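Cystathionine beta-lyases/cystathionine gamma-synthases (Corynebacterium glutamicum, PDB 5X5H) probably catalyses the pyridoxal-phosphate-dependent joining of O-succinyl-L-homoserine and L-cysteine into L,L-cystathionine with release of succinate, a step in methionine biosynthesis. Local coordinates at residues 27-32 with 243-248; 100-105 with 112-117; 145-150 with 163-168; 207-212 with 251-256. One frame throughout, in Å; residues are numbered along the deposited sequence.

Overall arrangement
The four contacts fall into two pairs. Contacts 2 and 3 sit on neighbouring parallel strands of the seven-stranded sheet of the cofactor-binding domain, their centres 15 Å apart; Val-101 O and Trp-148 N, 2.9 Å apart, probably share one of the hydrogen bonds that zip the strands together. Contacts 1 and 4 touch each other, with centres 13 Å apart, and both meet the third subunit of the tetramer. Contact 1 lies 34 Å from contacts 2 and 3, centre to centre, on the opposite side of the chain's centre. The bound pyridoxal phosphate is reached directly by contact 3 through Glu-150, whereas the side chain of Leu-102 in contact 2 stops about 10 Å from it.

Contact 1. Residues 27-32 with 243-248; sequences SINTPI and DAYLTA
Ile-32 lays its CD1 methyl over one face of the Tyr-245 ring, where an N-terminal loop meets helix 241-251 of this fold-type I pyridoxal-phosphate enzyme. The methyl is 4.0 Å from the ring centroid and 24° off the ring normal, a CH-pi contact displaced toward the rim on the CG side. It gets there because the isoleucine chain is extended (chi2 168°) and crosses the tyrosine at about a right angle; CG1 follows behind, 3.7 Å from Tyr-245 CG. Thr-30 runs alongside in the opposite direction, its CG2 4.1 Å from Tyr-245 CD1, while its carbonyl O comes obliquely to within 3.8 Å of CE1.

At the far end of the ring, Asn-29 brings CB close to the ring plane and turns its amide 61° away from it. Asn-29 ND2 is 3.6 Å from Tyr-245 OH, but the two polar ends are satisfied separately: the hydroxyl bonds to Asp-211 OD2 of the third subunit, and ND2 gives its protons to His-209 O of the third subunit and Ala-34 O of the second. The tyrosine therefore joins loop and helix through its ring and joins subunits through its hydroxyl. The loop is also braced from within, where the hydroxyl OG of Ser-27 donates to Asn-29 O at 2.8 Å, nearly in line with the carbonyl bond.

Contact 2. Residues 100-105 with 112-117; sequences IVLGND and RLIDTV
Ile-114 reaches from helix 108-118 toward strand 99-103 and meets two strand side chains end-on, Ile-100 and Leu-102. The long branch, extended at chi2 (166°), ends against Leu-102, with CD1 3.8 Å from that residue's CD1 and 4.1 Å from its CD2, so the methyl faces the leucine fork. CG1, at the base of that branch, and CG2 together receive the tip of Ile-100: its CD1 is 4.0 Å from Ile-114 CG1 and 4.1 Å from Ile-114 CG2. Ile-100 and Leu-102 are two apart on the strand and so project from the same side of the sheet, giving the helix residue a pair of neighbours to fit against.

This is the strand-to-helix half of the beta-alpha-beta unit that ends in strand 124-128. Phe-90 of helix 82-93 and Tyr-125 of the returning strand also pack on Ile-114, and Tyr-111, about one helical turn earlier, lies against Leu-102. Everything that meets across the two segments is an aliphatic carbon. Such a contact has no directional bond to fix it, so the helix is seated here by shape and by the exclusion of water from buried methyl groups.

Contact 3. Residues 145-150 with 163-168; sequences KLIWVE and EAVAKL
Between Ile-147 and Val-165 there is no flat group at all: the contact is made of branched aliphatic carbons, in the first half of the beta-alpha-beta crossover formed by strand 144-150, helix 162-167 and strand 175-179. The rings belong to the other side of the strand. There the indole of Trp-148 packs edge-to-face with Phe-90 of helix 82-93; that helix covers Leu-146 and Trp-148 on one side, and helix 162-167 covers Ile-147 and Val-149 on the other. The carboxylate of Glu-150 also points to the Trp-148 side, held at its two oxygens by backbone N-H groups: OE2 by Tyr-107 and OE1 by Asn-154. This residue touches the pyridoxal phosphate, which places the strand's end in the cofactor pocket.

On the helix side, Val-165 CG1 does the touching. It stands trans to the backbone nitrogen (chi1 168°), which aims it at the strand, and it lies 4.0 Å from Ile-147 CG2 and 4.4 Å from Val-149 CG2. One methyl thus rests against two strand residues of the same side. Val-149 and Val-165 also share Thr-160 as a neighbour, and Leu-168 carries the apolar surface on to Val-133 and Val-136 of helix 133-139. On the helix flank turned away from the strand, Lys-167 NZ and Glu-163 OE2 form a salt bridge one turn apart, at a long 3.4 Å.

Contact 4. Residues 207-212 with 251-256; sequences GGHSDV and LKTLAV
Gly-207 and Leu-251 bring the two backbones to within 5.6 Å, CA to CA, where the loop is about to turn through Gly-208, whose positive phi (82°) suits glycine, and the other segment begins a type I beta turn from Leu-251 to Leu-254, closed by Leu-254 N to Leu-251 O at 3.0 Å.

The side chains meet where His-209 presents an edge of its imidazole to the hydroxyl of Thr-253, which lies near the ring plane; the two side chains cross at about a right angle, without a bond. The hydroxyl is already engaged on its own side. With chi1 at 56°, Thr-253 OG1 sits between the backbone nitrogen and the carbonyl carbon. Thr-253 is at the N-cap position but its side chain makes no capping bond; its hydroxyl instead bridges Gly-250 O, at the end of helix 241-251, to which it gives its proton, and Arg-257 NE, in the first turn of helix 254-273, from which it accepts.

Beyond the two segments, Asp-211 OD2 forms a salt bridge with Arg-249 NE of the third subunit. The loop links strands 197-201 and 215-219 of the large sheet, shortly after Lys-204, the predicted cofactor-attachment lysine. The turn joins helix 241-251 to helix 254-273, with Leu-251 packed on Thr-66, Val-67 and Leu-70 of helix 58-70 and Leu-254 resting on helix 184-187.

Contact 1. Residues 27-32 with 243-248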
loop_
_atom_site.group_PDB
_atom_site.type_symbol
_atom_site.label_atom_id
_atom_site.label_comp_id
_atom_site.label_asym_id
_atom_site.label_seq_id
_atom_site.Cartn_x
_atom_site.Cartn_y
_atom_site.Cartn_z
ATOM N N SER A 27 12.325 -11.991 7.155
ATOM C CA SER A 27 11.229 -12.002 6.164
ATOM C C SER A 27 11.689 -12.385 4.795
ATOM O O SER A 27 12.773 -11.899 4.346
ATOM C CB SER A 27 10.484 -10.674 6.198
ATOM O OG SER A 27 11.223 -9.609 5.726
ATOM N N ILE A 28 10.890 -13.186 4.069
ATOM C CA ILE A 28 11.324 -13.593 2.753
ATOM C C ILE A 28 11.496 -12.453 1.757
ATOM O O ILE A 28 12.398 -12.519 0.933
ATOM C CB ILE A 28 10.399 -14.720 2.234
ATOM C CG1 ILE A 28 11.070 -15.538 1.128
ATOM C CG2 ILE A 28 9.069 -14.152 1.736
ATOM C CD1 ILE A 28 12.250 -16.337 1.595
ATOM N N ASN A 29 10.728 -11.406 1.902
ATOM C CA ASN A 29 10.804 -10.243 1.045
ATOM C C ASN A 29 11.303 -9.029 1.760
ATOM O O ASN A 29 11.185 -8.969 3.032
ATOM C CB ASN A 29 9.445 -9.873 0.471
ATOM C CG ASN A 29 8.891 -10.905 -0.396
ATOM O OD1 ASN A 29 9.552 -11.628 -1.134
ATOM N ND2 ASN A 29 7.561 -11.120 -0.241
ATOM N N THR A 30 11.889 -8.044 1.045
ATOM C CA THR A 30 12.303 -6.828 1.714
ATOM C C THR A 30 11.123 -6.179 2.453
ATOM O O THR A 30 10.076 -5.990 1.812
ATOM C CB THR A 30 12.886 -5.731 0.830
ATOM O OG1 THR A 30 13.332 -4.630 1.714
ATOM C CG2 THR A 30 12.004 -5.271 -0.105
ATOM N N PRO A 31 11.252 -5.862 3.684
ATOM C CA PRO A 31 10.207 -5.066 4.372
ATOM C C PRO A 31 10.024 -3.721 3.659
ATOM O O PRO A 31 10.969 -3.227 2.992
ATOM C CB PRO A 31 10.804 -4.843 5.769
ATOM C CG PRO A 31 11.795 -5.987 5.969
ATOM C CD PRO A 31 12.373 -6.219 4.610
ATOM N N ILE A 32 8.830 -3.150 3.800
ATOM C CA ILE A 32 8.472 -1.841 3.303
ATOM C C ILE A 32 8.759 -0.855 4.417
ATOM O O ILE A 32 7.974 -0.847 5.432
ATOM C CB ILE A 32 7.056 -1.798 2.739
ATOM C CG1 ILE A 32 6.957 -2.799 1.603
ATOM C CG2 ILE A 32 6.777 -0.394 2.235
ATOM C CD1 ILE A 32 5.499 -3.010 1.188
ATOM N N ASP A 243 6.270 2.289 -3.945
ATOM C CA ASP A 243 6.536 2.127 -5.387
ATOM C C ASP A 243 7.797 1.313 -5.571
ATOM O O ASP A 243 7.864 0.460 -6.461
ATOM C CB ASP A 243 6.672 3.476 -6.036
ATOM C CG ASP A 243 5.281 4.129 -6.276
ATOM O OD1 ASP A 243 4.215 3.558 -5.911
ATOM O OD2 ASP A 243 5.328 5.212 -6.882
ATOM N N ALA A 244 8.871 1.541 -4.801
ATOM C CA ALA A 244 10.112 0.766 -4.983
ATOM C C ALA A 244 9.853 -0.704 -4.655
ATOM O O ALA A 244 10.416 -1.595 -5.340
ATOM C CB ALA A 244 11.178 1.254 -4.061
ATOM N N TYR A 245 9.004 -1.025 -3.692
ATOM C CA TYR A 245 8.629 -2.414 -3.429
ATOM C C TYR A 245 7.864 -3.006 -4.607
ATOM O O TYR A 245 8.203 -4.133 -5.065
ATOM C CB TYR A 245 7.717 -2.509 -2.156
ATOM C CG TYR A 245 7.301 -3.948 -1.928
ATOM C CD1 TYR A 245 8.143 -4.829 -1.359
ATOM C CD2 TYR A 245 6.064 -4.375 -2.358
ATOM C CE1 TYR A 245 7.857 -6.139 -1.208
ATOM C CE2 TYR A 245 5.724 -5.724 -2.262
ATOM C CZ TYR A 245 6.665 -6.609 -1.702
ATOM O OH TYR A 245 6.386 -8.013 -1.619
ATOM N N LEU A 246 6.884 -2.285 -5.134
ATOM C CA LEU A 246 6.075 -2.767 -6.277
ATOM C C LEU A 246 6.902 -2.968 -7.540
ATOM O O LEU A 246 6.702 -3.927 -8.306
ATOM C CB LEU A 246 4.866 -1.900 -6.546
ATOM C CG LEU A 246 3.807 -2.037 -5.459
ATOM C CD1 LEU A 246 2.856 -0.895 -5.794
ATOM C CD2 LEU A 246 3.149 -3.401 -5.475
ATOM N N THR A 247 7.795 -2.024 -7.803
ATOM C CA THR A 247 8.714 -2.135 -8.926
ATOM C C THR A 247 9.543 -3.412 -8.789
ATOM O O THR A 247 9.709 -4.188 -9.773
ATOM C CB THR A 247 9.591 -0.905 -9.126
ATOM O OG1 THR A 247 8.770 0.294 -9.267
ATOM C CG2 THR A 247 10.545 -1.052 -10.326
ATOM N N ALA A 248 10.209 -3.580 -7.649
ATOM C CA ALA A 248 11.006 -4.797 -7.441
ATOM C C ALA A 248 10.182 -6.036 -7.490
ATOM O O ALA A 248 10.657 -7.060 -7.981
ATOM C CB ALA A 248 11.720 -4.672 -6.119
#

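Contact 2. Residues 100-105 with 112-117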
loop_
_atom_site.group_PDB
_atom_site.type_symbol
_atom_site.label_atom_id
_atom_site.label_comp_id
_atom_site.label_asym_id
_atom_site.label_seq_id
_atom_site.Cartn_x
_atom_site.Cartn_y
_atom_site.Cartn_z
ATOM N N ILE A 100 25.148 18.429 -26.254
ATOM C CA ILE A 100 24.627 17.062 -26.394
ATOM C C ILE A 100 24.430 16.621 -27.872
ATOM O O ILE A 100 23.845 17.463 -28.649
ATOM C CB ILE A 100 23.216 16.958 -25.791
ATOM C CG1 ILE A 100 23.101 17.558 -24.476
ATOM C CG2 ILE A 100 22.749 15.473 -25.802
ATOM C CD1 ILE A 100 21.662 17.706 -24.039
ATOM N N VAL A 101 24.789 15.435 -28.216
ATOM C CA VAL A 101 24.410 14.788 -29.473
ATOM C C VAL A 101 23.227 13.863 -29.125
ATOM O O VAL A 101 23.371 12.988 -28.220
ATOM C CB VAL A 101 25.548 14.030 -30.100
ATOM C CG1 VAL A 101 25.098 13.326 -31.381
ATOM C CG2 VAL A 101 26.713 14.988 -30.408
ATOM N N LEU A 102 22.091 14.028 -29.801
ATOM C CA LEU A 102 20.852 13.291 -29.616
ATOM C C LEU A 102 20.425 12.678 -30.913
ATOM O O LEU A 102 20.729 13.181 -31.983
ATOM C CB LEU A 102 19.729 14.332 -29.189
ATOM C CG LEU A 102 18.263 13.984 -29.030
ATOM C CD1 LEU A 102 18.211 13.206 -27.689
ATOM C CD2 LEU A 102 17.263 15.125 -29.019
ATOM N N GLY A 103 19.708 11.549 -30.847
ATOM C CA GLY A 103 19.175 10.953 -32.028
ATOM C C GLY A 103 17.937 11.593 -32.581
ATOM O O GLY A 103 17.327 12.494 -32.005
ATOM N N ASN A 104 17.590 11.116 -33.817
ATOM C CA ASN A 104 16.427 11.627 -34.577
ATOM C C ASN A 104 15.161 10.859 -34.390
ATOM O O ASN A 104 14.226 10.977 -35.229
ATOM C CB ASN A 104 16.699 11.816 -36.157
ATOM C CG ASN A 104 16.938 10.525 -36.896
ATOM O OD1 ASN A 104 16.812 9.420 -36.386
ATOM N ND2 ASN A 104 17.377 10.677 -38.137
ATOM N N ASP A 105 15.129 9.929 -33.441
ATOM C CA ASP A 105 13.891 9.224 -33.105
ATOM C C ASP A 105 14.018 8.942 -31.647
ATOM O O ASP A 105 15.004 8.246 -31.263
ATOM C CB ASP A 105 13.676 7.909 -33.929
ATOM C CG ASP A 105 12.172 7.395 -33.828
ATOM O OD1 ASP A 105 11.228 8.085 -34.340
ATOM O OD2 ASP A 105 11.885 6.365 -33.227
ATOM N N ARG A 112 11.797 17.146 -25.413
ATOM C CA ARG A 112 11.161 18.306 -24.823
ATOM C C ARG A 112 12.025 18.818 -23.701
ATOM O O ARG A 112 12.251 20.011 -23.552
ATOM C CB ARG A 112 9.746 18.045 -24.376
ATOM C CG ARG A 112 9.048 19.207 -23.651
ATOM C CD ARG A 112 7.622 18.860 -23.299
ATOM N NE ARG A 112 7.599 17.433 -22.872
ATOM C CZ ARG A 112 6.913 16.890 -21.863
ATOM N NH1 ARG A 112 6.118 17.610 -21.059
ATOM N NH2 ARG A 112 7.029 15.589 -21.644
ATOM N N LEU A 113 12.554 17.922 -22.897
ATOM C CA LEU A 113 13.421 18.389 -21.813
ATOM C C LEU A 113 14.636 19.103 -22.311
ATOM O O LEU A 113 14.980 20.163 -21.791
ATOM C CB LEU A 113 13.846 17.162 -20.948
ATOM C CG LEU A 113 14.658 17.440 -19.646
ATOM C CD1 LEU A 113 13.968 18.346 -18.694
ATOM C CD2 LEU A 113 15.021 16.101 -18.974
ATOM N N ILE A 114 15.315 18.546 -23.298
ATOM C CA ILE A 114 16.487 19.231 -23.876
ATOM C C ILE A 114 16.107 20.587 -24.510
ATOM O O ILE A 114 16.717 21.600 -24.234
ATOM C CB ILE A 114 17.136 18.330 -24.898
ATOM C CG1 ILE A 114 17.700 17.075 -24.185
ATOM C CG2 ILE A 114 18.190 19.194 -25.649
ATOM C CD1 ILE A 114 18.069 15.956 -25.128
ATOM N N ASP A 115 15.102 20.492 -25.357
ATOM C CA ASP A 115 14.837 21.594 -26.268
ATOM C C ASP A 115 14.102 22.736 -25.560
ATOM O O ASP A 115 14.364 23.899 -25.909
ATOM C CB ASP A 115 14.020 21.141 -27.424
ATOM C CG ASP A 115 13.695 22.334 -28.396
ATOM O OD1 ASP A 115 14.631 22.782 -29.068
ATOM O OD2 ASP A 115 12.547 22.780 -28.431
ATOM N N THR A 116 13.191 22.483 -24.619
ATOM C CA THR A 116 12.514 23.547 -23.882
ATOM C C THR A 116 13.271 23.989 -22.665
ATOM O O THR A 116 13.450 25.188 -22.419
ATOM C CB THR A 116 11.046 23.113 -23.544
ATOM O OG1 THR A 116 10.260 22.978 -24.732
ATOM C CG2 THR A 116 10.393 24.152 -22.628
ATOM N N VAL A 117 13.747 23.065 -21.858
ATOM C CA VAL A 117 14.365 23.417 -20.611
ATOM C C VAL A 117 15.855 23.626 -20.697
ATOM O O VAL A 117 16.364 24.711 -20.351
ATOM C CB VAL A 117 13.995 22.330 -19.485
ATOM C CG1 VAL A 117 14.673 22.641 -18.148
ATOM C CG2 VAL A 117 12.474 22.250 -19.353
#

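Contact 3. Residues 145-150 with 163-168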
loop_
_atom_site.group_PDB
_atom_site.type_symbol
_atom_site.label_atom_id
_atom_site.label_comp_id
_atom_site.label_asym_id
_atom_site.label_seq_id
_atom_site.Cartn_x
_atom_site.Cartn_y
_atom_site.Cartn_z
ATOM N N LYS A 145 29.605 16.880 -24.209
ATOM C CA LYS A 145 29.756 16.075 -22.977
ATOM C C LYS A 145 28.897 14.850 -22.925
ATOM O O LYS A 145 29.145 13.946 -22.148
ATOM C CB LYS A 145 29.434 16.980 -21.769
ATOM C CG LYS A 145 30.314 18.188 -21.633
ATOM C CD LYS A 145 31.754 17.773 -21.376
ATOM C CE LYS A 145 32.505 18.943 -20.773
ATOM N NZ LYS A 145 32.705 19.822 -21.853
ATOM N N LEU A 146 27.953 14.720 -23.861
ATOM C CA LEU A 146 26.939 13.650 -23.781
ATOM C C LEU A 146 26.524 13.252 -25.174
ATOM O O LEU A 146 26.116 14.122 -25.975
ATOM C CB LEU A 146 25.753 14.207 -22.990
ATOM C CG LEU A 146 24.621 13.210 -22.723
ATOM C CD1 LEU A 146 25.035 11.925 -22.060
ATOM C CD2 LEU A 146 23.568 13.983 -21.884
ATOM N N ILE A 147 26.528 11.977 -25.409
ATOM C CA ILE A 147 25.826 11.360 -26.584
ATOM C C ILE A 147 24.685 10.508 -25.976
ATOM O O ILE A 147 24.975 9.603 -25.156
ATOM C CB ILE A 147 26.771 10.496 -27.400
ATOM C CG1 ILE A 147 28.019 11.333 -27.828
ATOM C CG2 ILE A 147 26.066 9.881 -28.633
ATOM C CD1 ILE A 147 29.050 10.491 -28.525
ATOM N N TRP A 148 23.461 10.825 -26.332
ATOM C CA TRP A 148 22.264 10.191 -25.799
ATOM C C TRP A 148 21.686 9.236 -26.825
ATOM O O TRP A 148 21.284 9.702 -27.927
ATOM C CB TRP A 148 21.241 11.249 -25.430
ATOM C CG TRP A 148 20.091 10.641 -24.674
ATOM C CD1 TRP A 148 18.911 10.174 -25.166
ATOM C CD2 TRP A 148 20.074 10.452 -23.260
ATOM N NE1 TRP A 148 18.118 9.726 -24.117
ATOM C CE2 TRP A 148 18.849 9.849 -22.961
ATOM C CE3 TRP A 148 20.969 10.778 -22.225
ATOM C CZ2 TRP A 148 18.470 9.590 -21.632
ATOM C CZ3 TRP A 148 20.592 10.477 -20.871
ATOM C CH2 TRP A 148 19.336 9.912 -20.628
ATOM N N VAL A 149 21.690 7.956 -26.532
ATOM C CA VAL A 149 21.244 6.953 -27.480
ATOM C C VAL A 149 20.025 6.219 -26.900
ATOM O O VAL A 149 20.128 5.746 -25.733
ATOM C CB VAL A 149 22.380 5.977 -27.818
ATOM C CG1 VAL A 149 21.878 4.709 -28.497
ATOM C CG2 VAL A 149 23.424 6.728 -28.731
ATOM N N GLU A 150 18.974 5.999 -27.633
ATOM C CA GLU A 150 17.925 5.056 -27.313
ATOM C C GLU A 150 18.017 3.970 -28.315
ATOM O O GLU A 150 18.047 4.259 -29.523
ATOM C CB GLU A 150 16.543 5.578 -27.510
ATOM C CG GLU A 150 16.022 6.413 -26.540
ATOM C CD GLU A 150 14.618 6.888 -26.872
ATOM O OE1 GLU A 150 13.785 6.256 -27.563
ATOM O OE2 GLU A 150 14.299 7.922 -26.321
ATOM N N GLU A 163 28.451 -0.340 -29.302
ATOM C CA GLU A 163 29.913 -0.516 -29.172
ATOM C C GLU A 163 30.567 0.483 -30.128
ATOM O O GLU A 163 31.557 1.124 -29.779
ATOM C CB GLU A 163 30.292 -1.963 -29.474
ATOM C CG GLU A 163 31.786 -2.200 -29.242
ATOM C CD GLU A 163 32.204 -3.634 -29.509
ATOM O OE1 GLU A 163 31.342 -4.526 -29.655
ATOM O OE2 GLU A 163 33.407 -3.877 -29.492
ATOM N N ALA A 164 30.033 0.628 -31.341
ATOM C CA ALA A 164 30.629 1.524 -32.260
ATOM C C ALA A 164 30.567 2.979 -31.842
ATOM O O ALA A 164 31.521 3.719 -32.009
ATOM C CB ALA A 164 30.021 1.398 -33.628
ATOM N N VAL A 165 29.419 3.443 -31.310
ATOM C CA VAL A 165 29.305 4.737 -30.816
ATOM C C VAL A 165 30.135 4.956 -29.572
ATOM O O VAL A 165 30.738 6.010 -29.472
ATOM C CB VAL A 165 27.785 5.110 -30.593
ATOM C CG1 VAL A 165 27.651 6.364 -29.805
ATOM C CG2 VAL A 165 27.030 5.096 -31.933
ATOM N N ALA A 166 30.218 3.956 -28.691
ATOM C CA ALA A 166 31.115 4.099 -27.521
ATOM C C ALA A 166 32.570 4.349 -27.932
ATOM O O ALA A 166 33.222 5.180 -27.313
ATOM C CB ALA A 166 31.034 2.891 -26.670
ATOM N N LYS A 167 33.040 3.606 -28.940
ATOM C CA LYS A 167 34.408 3.852 -29.454
ATOM C C LYS A 167 34.642 5.294 -29.847
ATOM O O LYS A 167 35.758 5.854 -29.698
ATOM C CB LYS A 167 34.741 2.961 -30.653
ATOM C CG LYS A 167 34.941 1.486 -30.313
ATOM C CD LYS A 167 35.272 0.652 -31.601
ATOM C CE LYS A 167 35.141 -0.872 -31.487
ATOM N NZ LYS A 167 35.645 -1.341 -30.166
ATOM N N LEU A 168 33.631 5.979 -30.398
ATOM C CA LEU A 168 33.765 7.411 -30.708
ATOM C C LEU A 168 34.083 8.361 -29.563
ATOM O O LEU A 168 34.504 9.497 -29.742
ATOM C CB LEU A 168 32.527 7.993 -31.402
ATOM C CG LEU A 168 32.086 7.232 -32.628
ATOM C CD1 LEU A 168 30.829 7.851 -33.170
ATOM C CD2 LEU A 168 33.151 7.208 -33.757
#

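Contact 4. Residues 207-212 with 251-256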
loop_
_atom_site.group_PDB
_atom_site.type_symbol
_atom_site.label_atom_id
_atom_site.label_comp_id
_atom_site.label_asym_id
_atom_site.label_seq_id
_atom_site.Cartn_x
_atom_site.Cartn_y
_atom_site.Cartn_z
ATOM N N GLY A 207 8.957 -2.660 -13.939
ATOM C CA GLY A 207 7.771 -2.881 -13.121
ATOM C C GLY A 207 6.807 -3.845 -13.693
ATOM O O GLY A 207 6.304 -4.710 -13.008
ATOM N N GLY A 208 6.470 -3.589 -14.964
ATOM C CA GLY A 208 5.726 -4.560 -15.772
ATOM C C GLY A 208 4.242 -4.660 -15.648
ATOM O O GLY A 208 3.602 -5.447 -16.319
ATOM N N HIS A 209 3.667 -3.922 -14.673
ATOM C CA HIS A 209 2.235 -4.073 -14.264
ATOM C C HIS A 209 1.470 -2.763 -14.359
ATOM O O HIS A 209 0.322 -2.676 -13.887
ATOM C CB HIS A 209 2.095 -4.793 -12.950
ATOM C CG HIS A 209 2.750 -6.137 -12.940
ATOM N ND1 HIS A 209 2.070 -7.366 -12.911
ATOM C CD2 HIS A 209 4.045 -6.412 -12.933
ATOM C CE1 HIS A 209 3.001 -8.315 -12.990
ATOM N NE2 HIS A 209 4.206 -7.769 -12.966
ATOM N N SER A 210 2.070 -1.767 -15.061
ATOM C CA SER A 210 1.389 -0.514 -15.332
ATOM C C SER A 210 0.827 0.155 -14.153
ATOM O O SER A 210 -0.267 0.712 -14.219
ATOM C CB SER A 210 0.306 -0.680 -16.391
ATOM O OG SER A 210 0.940 -1.244 -17.589
ATOM N N ASP A 211 1.494 0.031 -13.010
ATOM C CA ASP A 211 0.990 0.584 -11.749
ATOM C C ASP A 211 1.921 1.386 -10.935
ATOM O O ASP A 211 1.576 1.840 -9.807
ATOM C CB ASP A 211 0.320 -0.474 -10.893
ATOM C CG ASP A 211 1.215 -1.594 -10.502
ATOM O OD1 ASP A 211 2.445 -1.624 -10.789
ATOM O OD2 ASP A 211 0.721 -2.577 -9.811
ATOM N N VAL A 212 3.113 1.617 -11.415
ATOM C CA VAL A 212 4.116 2.407 -10.675
ATOM C C VAL A 212 4.970 3.183 -11.704
ATOM O O VAL A 212 5.596 2.569 -12.562
ATOM C CB VAL A 212 4.976 1.585 -9.700
ATOM C CG1 VAL A 212 5.413 0.259 -10.243
ATOM C CG2 VAL A 212 6.147 2.357 -9.214
ATOM N N LEU A 251 9.739 -6.789 -11.076
ATOM C CA LEU A 251 11.014 -7.197 -11.672
ATOM C C LEU A 251 11.330 -8.707 -11.481
ATOM O O LEU A 251 12.025 -9.314 -12.314
ATOM C CB LEU A 251 12.098 -6.287 -11.108
ATOM C CG LEU A 251 13.508 -6.506 -11.531
ATOM C CD1 LEU A 251 13.649 -6.485 -13.098
ATOM C CD2 LEU A 251 14.371 -5.478 -10.833
ATOM N N LYS A 252 10.740 -9.284 -10.434
ATOM C CA LYS A 252 10.964 -10.716 -10.196
ATOM C C LYS A 252 10.485 -11.617 -11.313
ATOM O O LYS A 252 10.908 -12.779 -11.422
ATOM C CB LYS A 252 10.367 -11.117 -8.837
ATOM C CG LYS A 252 11.002 -10.415 -7.659
ATOM C CD LYS A 252 10.370 -10.867 -6.337
ATOM C CE LYS A 252 11.049 -10.091 -5.221
ATOM N NZ LYS A 252 10.501 -10.569 -3.857
ATOM N N THR A 253 9.570 -11.137 -12.169
ATOM C CA THR A 253 9.050 -11.898 -13.319
ATOM C C THR A 253 9.517 -11.321 -14.682
ATOM O O THR A 253 8.979 -11.741 -15.691
ATOM C CB THR A 253 7.513 -11.978 -13.307
ATOM O OG1 THR A 253 6.894 -10.679 -13.261
ATOM C CG2 THR A 253 7.059 -12.810 -12.138
ATOM N N LEU A 254 10.518 -10.454 -14.695
ATOM C CA LEU A 254 10.939 -9.841 -15.967
ATOM C C LEU A 254 11.319 -10.858 -17.027
ATOM O O LEU A 254 10.831 -10.760 -18.166
ATOM C CB LEU A 254 12.026 -8.810 -15.742
ATOM C CG LEU A 254 12.567 -8.149 -17.038
ATOM C CD1 LEU A 254 11.508 -7.378 -17.803
ATOM C CD2 LEU A 254 13.708 -7.206 -16.701
ATOM N N ALA A 255 12.145 -11.814 -16.661
ATOM C CA ALA A 255 12.551 -12.786 -17.695
ATOM C C ALA A 255 11.400 -13.518 -18.244
ATOM O O ALA A 255 11.244 -13.717 -19.470
ATOM C CB ALA A 255 13.554 -13.773 -17.166
ATOM N N VAL A 256 10.479 -14.068 -17.425
ATOM C CA VAL A 256 9.344 -14.857 -17.911
ATOM C C VAL A 256 8.352 -13.993 -18.689
ATOM O O VAL A 256 7.740 -14.430 -19.639
ATOM C CB VAL A 256 8.645 -15.770 -16.863
ATOM C CG1 VAL A 256 9.670 -16.841 -16.411
ATOM C CG2 VAL A 256 8.101 -14.971 -15.706
#